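PDB 5JH8: probable chitinase from Chromobacterium violaceum, which probably binds chitin and hydrolyses it, acting as a glycoside hydrolase of family 18. Local coordinates for residues W76-A81 and D111-A116; A29-Y33 and N44-P49. The contacts are given in a common frame with arbitrary orientation. Where two conformers were deposited one is given. Numbering follows the deposited sequence.

Interaction 1 of 2, residues W76-A81 and D111-A116; sequences WSADIA and DFEAVA. With HIS (histidine), chain F.
The loop and first turn of helix 78-85 pack on the loop that follows strand 107-111, with Ala78 CA 5.1 Å from Val115 CA. Residues 76-77 are extended and lead into the helix; residues 112-116 form a loop, with Ala114 in the left-handed region (64/29). Ser77 (chi1 t) is the N-cap: Ile80 N donates to Ser77 OG at 2.9 Å. The aromatic contact comes from Trp76 (chi1 m, chi2 109°), whose six-membered ring lies over Glu113 in a CH-pi contact, Glu113 CB being 3.5 Å from the centroid and 8° off the normal. At the ring edge, Trp76 CZ3 is 3.4 Å from Asp111 O. Asp111-Phe112-Glu113 fits the D-x-E end of the family 18 signature, in which the glutamate acts as proton donor in relatives. Here Asp111 OD1 and Glu113 OE2 stand 2.5 Å apart, so one acid probably holds a proton. Bound histidine donates from ND1 to Asp111 OD2 (2.8 Å), and its CB lies 3.3 Å from Glu113 OE2. Apolar packing sets Ala81 CB 3.9 Å from Phe112 CD2 and 4.1 Å from Val115 CG2, and Trp76 CB 4.0 Å from Ala114 CB. One water bridges Ala78 O (2.9 Å) and Ala116 N (2.8 Å).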
# COMPACT_ATOMS: atom_id res chain seq x y z
N TRP A 76 14.16 5.04 3.46
CA TRP A 76 13.86 5.28 2.06
C TRP A 76 14.97 6.12 1.44
O TRP A 76 15.43 7.09 2.05
CB TRP A 76 12.53 6.01 1.91
CG TRP A 76 11.35 5.23 2.33
CD1 TRP A 76 10.58 5.43 3.44
CD2 TRP A 76 10.77 4.11 1.64
NE1 TRP A 76 9.57 4.51 3.49
CE2 TRP A 76 9.66 3.69 2.39
CE3 TRP A 76 11.09 3.43 0.47
CZ2 TRP A 76 8.87 2.62 2.00
CZ3 TRP A 76 10.28 2.37 0.07
CH2 TRP A 76 9.20 1.98 0.85
N SER A 77 15.39 5.76 0.23
CA SER A 77 16.54 6.39 -0.40
C SER A 77 16.19 6.94 -1.78
O SER A 77 16.07 6.19 -2.76
CB SER A 77 17.68 5.40 -0.51
OG SER A 77 18.72 5.96 -1.29
N ALA A 78 16.09 8.27 -1.87
CA ALA A 78 15.95 8.90 -3.17
C ALA A 78 17.15 8.59 -4.06
O ALA A 78 16.99 8.43 -5.28
CB ALA A 78 15.82 10.42 -3.00
N ASP A 79 18.34 8.46 -3.48
CA ASP A 79 19.54 8.17 -4.26
C ASP A 79 19.46 6.79 -4.92
O ASP A 79 19.86 6.63 -6.08
CB ASP A 79 20.79 8.26 -3.39
CG ASP A 79 21.16 9.70 -3.04
OD1 ASP A 79 20.65 10.64 -3.69
OD2 ASP A 79 21.98 9.89 -2.12
N ILE A 80 18.96 5.78 -4.20
CA ILE A 80 18.81 4.46 -4.82
C ILE A 80 17.81 4.53 -5.97
O ILE A 80 18.04 3.97 -7.05
CB ILE A 80 18.42 3.40 -3.77
CG1 ILE A 80 19.62 3.09 -2.88
CG2 ILE A 80 17.93 2.12 -4.45
CD1 ILE A 80 19.32 2.18 -1.71
N ALA A 81 16.68 5.20 -5.76
CA ALA A 81 15.71 5.30 -6.84
C ALA A 81 16.31 6.01 -8.05
O ALA A 81 16.08 5.62 -9.19
CB ALA A 81 14.43 5.99 -6.37
N ASP A 111 7.98 -0.77 -5.14
CA ASP A 111 7.55 0.09 -4.04
C ASP A 111 8.69 1.07 -3.80
O ASP A 111 9.49 0.90 -2.88
CB ASP A 111 7.21 -0.71 -2.80
CG ASP A 111 6.67 0.16 -1.69
OD1 ASP A 111 6.41 1.36 -1.94
OD2 ASP A 111 6.49 -0.33 -0.56
N PHE A 112 8.80 2.06 -4.69
CA PHE A 112 9.83 3.09 -4.56
C PHE A 112 9.18 4.35 -4.00
O PHE A 112 8.33 4.96 -4.66
CB PHE A 112 10.49 3.43 -5.90
CG PHE A 112 11.54 2.45 -6.36
CD1 PHE A 112 11.68 1.17 -5.82
CD2 PHE A 112 12.38 2.83 -7.37
CE1 PHE A 112 12.64 0.30 -6.30
CE2 PHE A 112 13.34 1.98 -7.84
CZ PHE A 112 13.48 0.72 -7.31
N GLU A 113 9.55 4.70 -2.78
CA GLU A 113 8.99 5.84 -2.10
C GLU A 113 10.11 6.87 -1.91
O GLU A 113 11.30 6.56 -1.99
CB GLU A 113 8.34 5.41 -0.78
CG GLU A 113 7.28 4.33 -1.06
CD GLU A 113 6.42 3.95 0.12
OE1 GLU A 113 6.26 4.74 1.06
OE2 GLU A 113 5.88 2.82 0.07
N ALA A 114 9.71 8.13 -1.74
CA ALA A 114 10.65 9.23 -1.67
C ALA A 114 11.41 9.41 -2.98
O ALA A 114 12.54 9.92 -3.00
CB ALA A 114 11.61 9.08 -0.48
N VAL A 115 10.78 9.05 -4.10
CA VAL A 115 11.36 9.39 -5.39
C VAL A 115 11.47 10.90 -5.48
O VAL A 115 10.49 11.62 -5.25
CB VAL A 115 10.54 8.79 -6.54
CG1 VAL A 115 11.00 9.31 -7.88
CG2 VAL A 115 10.59 7.27 -6.51
N ALA A 116 12.67 11.39 -5.80
CA ALA A 116 12.90 12.83 -5.86
C ALA A 116 12.12 13.46 -7.01
O ALA A 116 11.96 12.87 -8.08
CB ALA A 116 14.39 13.12 -6.09
N HIS F . 4.56 2.03 4.56
CA HIS F . 5.24 0.80 4.14
C HIS F . 6.61 0.72 4.78
O HIS F . 7.20 1.74 5.18
CB HIS F . 5.34 0.74 2.61
CG HIS F . 4.02 0.52 1.92
ND1 HIS F . 3.93 0.09 0.62
CD2 HIS F . 2.75 0.68 2.35
CE1 HIS F . 2.66 -0.03 0.28
NE2 HIS F . 1.92 0.35 1.31
OXT HIS F . 7.16 -0.37 4.91
O HOH W 1 14.74 9.71 -6.52

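Interaction 2 of 2, residues A29-Y33 and N44-P49; sequences AVDFY and NGDPAP
Pro49 wedges against the Phe32 ring, its CB 3.9 Å from the ring centroid and 6° off the normal, a CH-pi contact. Pro49 CG also meets Val30 CG1 (3.6 Å) and Tyr33 OH (3.4 Å). Both aromatics take chi1 m, Phe32 at -85° and Tyr33 at -48°. Beyond the proline, Phe32 CE2 touches Asp46 CB at 3.8 Å and Phe32 CD2 lies 3.4 Å from Pro47 O. This is a beta-alpha connection of the TIM barrel: strand 27-35 pairs antiparallel with 41-43, then residues 44-49 turn back across it to Pro49, the N-cap of helix 50-58. Nearest CA atoms are those of Tyr33 and Asn44 (4.8 Å). Asp31 centres an inverse gamma turn within the strand, closed by a weak Phe32 N to Val30 O bond (3.1 Å). Asn44 (chi1 p) makes an Asx turn, OD1 accepting from Asp46 N at 2.9 Å, with Gly45 at phi 103°. Asn44 N gives Phe32 O a weak hydrogen bond (3.1 Å). Outermost, one water joins Asp31 O (3.0 Å), Asn44 ND2 (3.0 Å) and Asp46 OD2 (2.7 Å); a second links Phe32 O to Asp46 O (2.8 Å each).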
# COMPACT_ATOMS: atom_id res chain seq x y z
N ALA A 29 1.42 -9.22 -2.30
CA ALA A 29 2.68 -8.53 -2.43
C ALA A 29 3.60 -8.98 -1.30
O ALA A 29 3.30 -8.75 -0.13
CB ALA A 29 2.45 -7.03 -2.37
N VAL A 30 4.69 -9.64 -1.67
CA VAL A 30 5.63 -10.23 -0.71
C VAL A 30 6.71 -9.18 -0.46
O VAL A 30 7.65 -9.03 -1.24
CB VAL A 30 6.19 -11.56 -1.22
CG1 VAL A 30 7.14 -12.14 -0.23
CG2 VAL A 30 5.04 -12.55 -1.49
N ASP A 31 6.52 -8.42 0.62
CA ASP A 31 7.29 -7.21 0.94
C ASP A 31 8.49 -7.57 1.82
O ASP A 31 8.53 -7.29 3.02
CB ASP A 31 6.36 -6.21 1.64
CG ASP A 31 7.07 -4.98 2.13
OD1 ASP A 31 7.73 -4.33 1.30
OD2 ASP A 31 6.93 -4.63 3.32
N PHE A 32 9.47 -8.22 1.18
CA PHE A 32 10.63 -8.75 1.89
C PHE A 32 11.96 -8.40 1.25
O PHE A 32 12.98 -8.98 1.63
CB PHE A 32 10.50 -10.28 2.08
CG PHE A 32 9.69 -10.66 3.29
CD1 PHE A 32 8.32 -10.50 3.34
CD2 PHE A 32 10.33 -11.17 4.40
CE1 PHE A 32 7.61 -10.82 4.47
CE2 PHE A 32 9.63 -11.48 5.53
CZ PHE A 32 8.27 -11.31 5.57
N TYR A 33 11.98 -7.46 0.31
CA TYR A 33 13.13 -7.28 -0.56
C TYR A 33 13.46 -5.81 -0.75
O TYR A 33 12.57 -4.97 -0.88
CB TYR A 33 12.87 -7.93 -1.92
CG TYR A 33 12.32 -9.34 -1.79
CD1 TYR A 33 13.14 -10.40 -1.44
CD2 TYR A 33 10.95 -9.60 -1.95
CE1 TYR A 33 12.63 -11.67 -1.30
CE2 TYR A 33 10.45 -10.86 -1.80
CZ TYR A 33 11.28 -11.90 -1.47
OH TYR A 33 10.76 -13.17 -1.35
N ASN A 44 15.62 -7.87 2.89
CA ASN A 44 15.46 -6.62 3.61
C ASN A 44 15.85 -6.70 5.08
O ASN A 44 15.59 -5.76 5.85
CB ASN A 44 14.03 -6.08 3.48
CG ASN A 44 13.03 -6.90 4.24
OD1 ASN A 44 13.38 -7.91 4.85
ND2 ASN A 44 11.78 -6.48 4.19
N GLY A 45 16.52 -7.78 5.48
CA GLY A 45 16.89 -7.99 6.86
C GLY A 45 16.01 -9.00 7.57
O GLY A 45 16.43 -9.56 8.59
N ASP A 46 14.81 -9.23 7.06
CA ASP A 46 13.95 -10.26 7.62
C ASP A 46 14.24 -11.59 6.94
O ASP A 46 14.68 -11.63 5.78
CB ASP A 46 12.48 -9.90 7.41
CG ASP A 46 12.02 -8.79 8.32
OD1 ASP A 46 12.76 -8.44 9.27
OD2 ASP A 46 10.91 -8.27 8.10
N PRO A 47 13.96 -12.70 7.62
CA PRO A 47 14.18 -14.02 7.01
C PRO A 47 13.41 -14.19 5.71
O PRO A 47 12.28 -13.72 5.57
CB PRO A 47 13.67 -14.98 8.09
CG PRO A 47 13.81 -14.24 9.34
CD PRO A 47 13.49 -12.82 9.00
N ALA A 48 14.02 -14.89 4.77
CA ALA A 48 13.41 -15.09 3.47
C ALA A 48 12.05 -15.77 3.62
O ALA A 48 11.95 -16.78 4.34
CB ALA A 48 14.32 -15.95 2.59
N PRO A 49 11.01 -15.28 2.96
CA PRO A 49 9.65 -15.79 3.15
C PRO A 49 9.35 -17.00 2.25
O PRO A 49 8.33 -17.06 1.55
CB PRO A 49 8.79 -14.57 2.81
CG PRO A 49 9.57 -13.93 1.71
CD PRO A 49 11.02 -14.07 2.11
O HOH W 2 9.58 -7.78 5.76
O HOH W 3 14.02 -11.11 3.09
O HOH W 4 11.51 -4.26 2.04

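How the interactions relate
In sequence the whole of interaction 2 comes first, then interaction 1; both belong to the same TIM barrel, their centres about 18 Å apart and their nearest atoms about 5 Å apart without touching. Neighbouring parallel strands 27-35, 63-68 and 107-111 tie them together: interaction 2 uses the first directly, while the two segments of interaction 1 follow the second and third. Strand 63-68 lies between, its Cys66 and Ser68 touched by both Asp31 and Asp111. Ile35 is a further link, packed by Ile80 and Phe112. Interaction 1 lines the histidine pocket with Trp76, Asp111 and Glu113; interaction 2 approaches it through the Asp31 side chain, about 5 Å from the ligand.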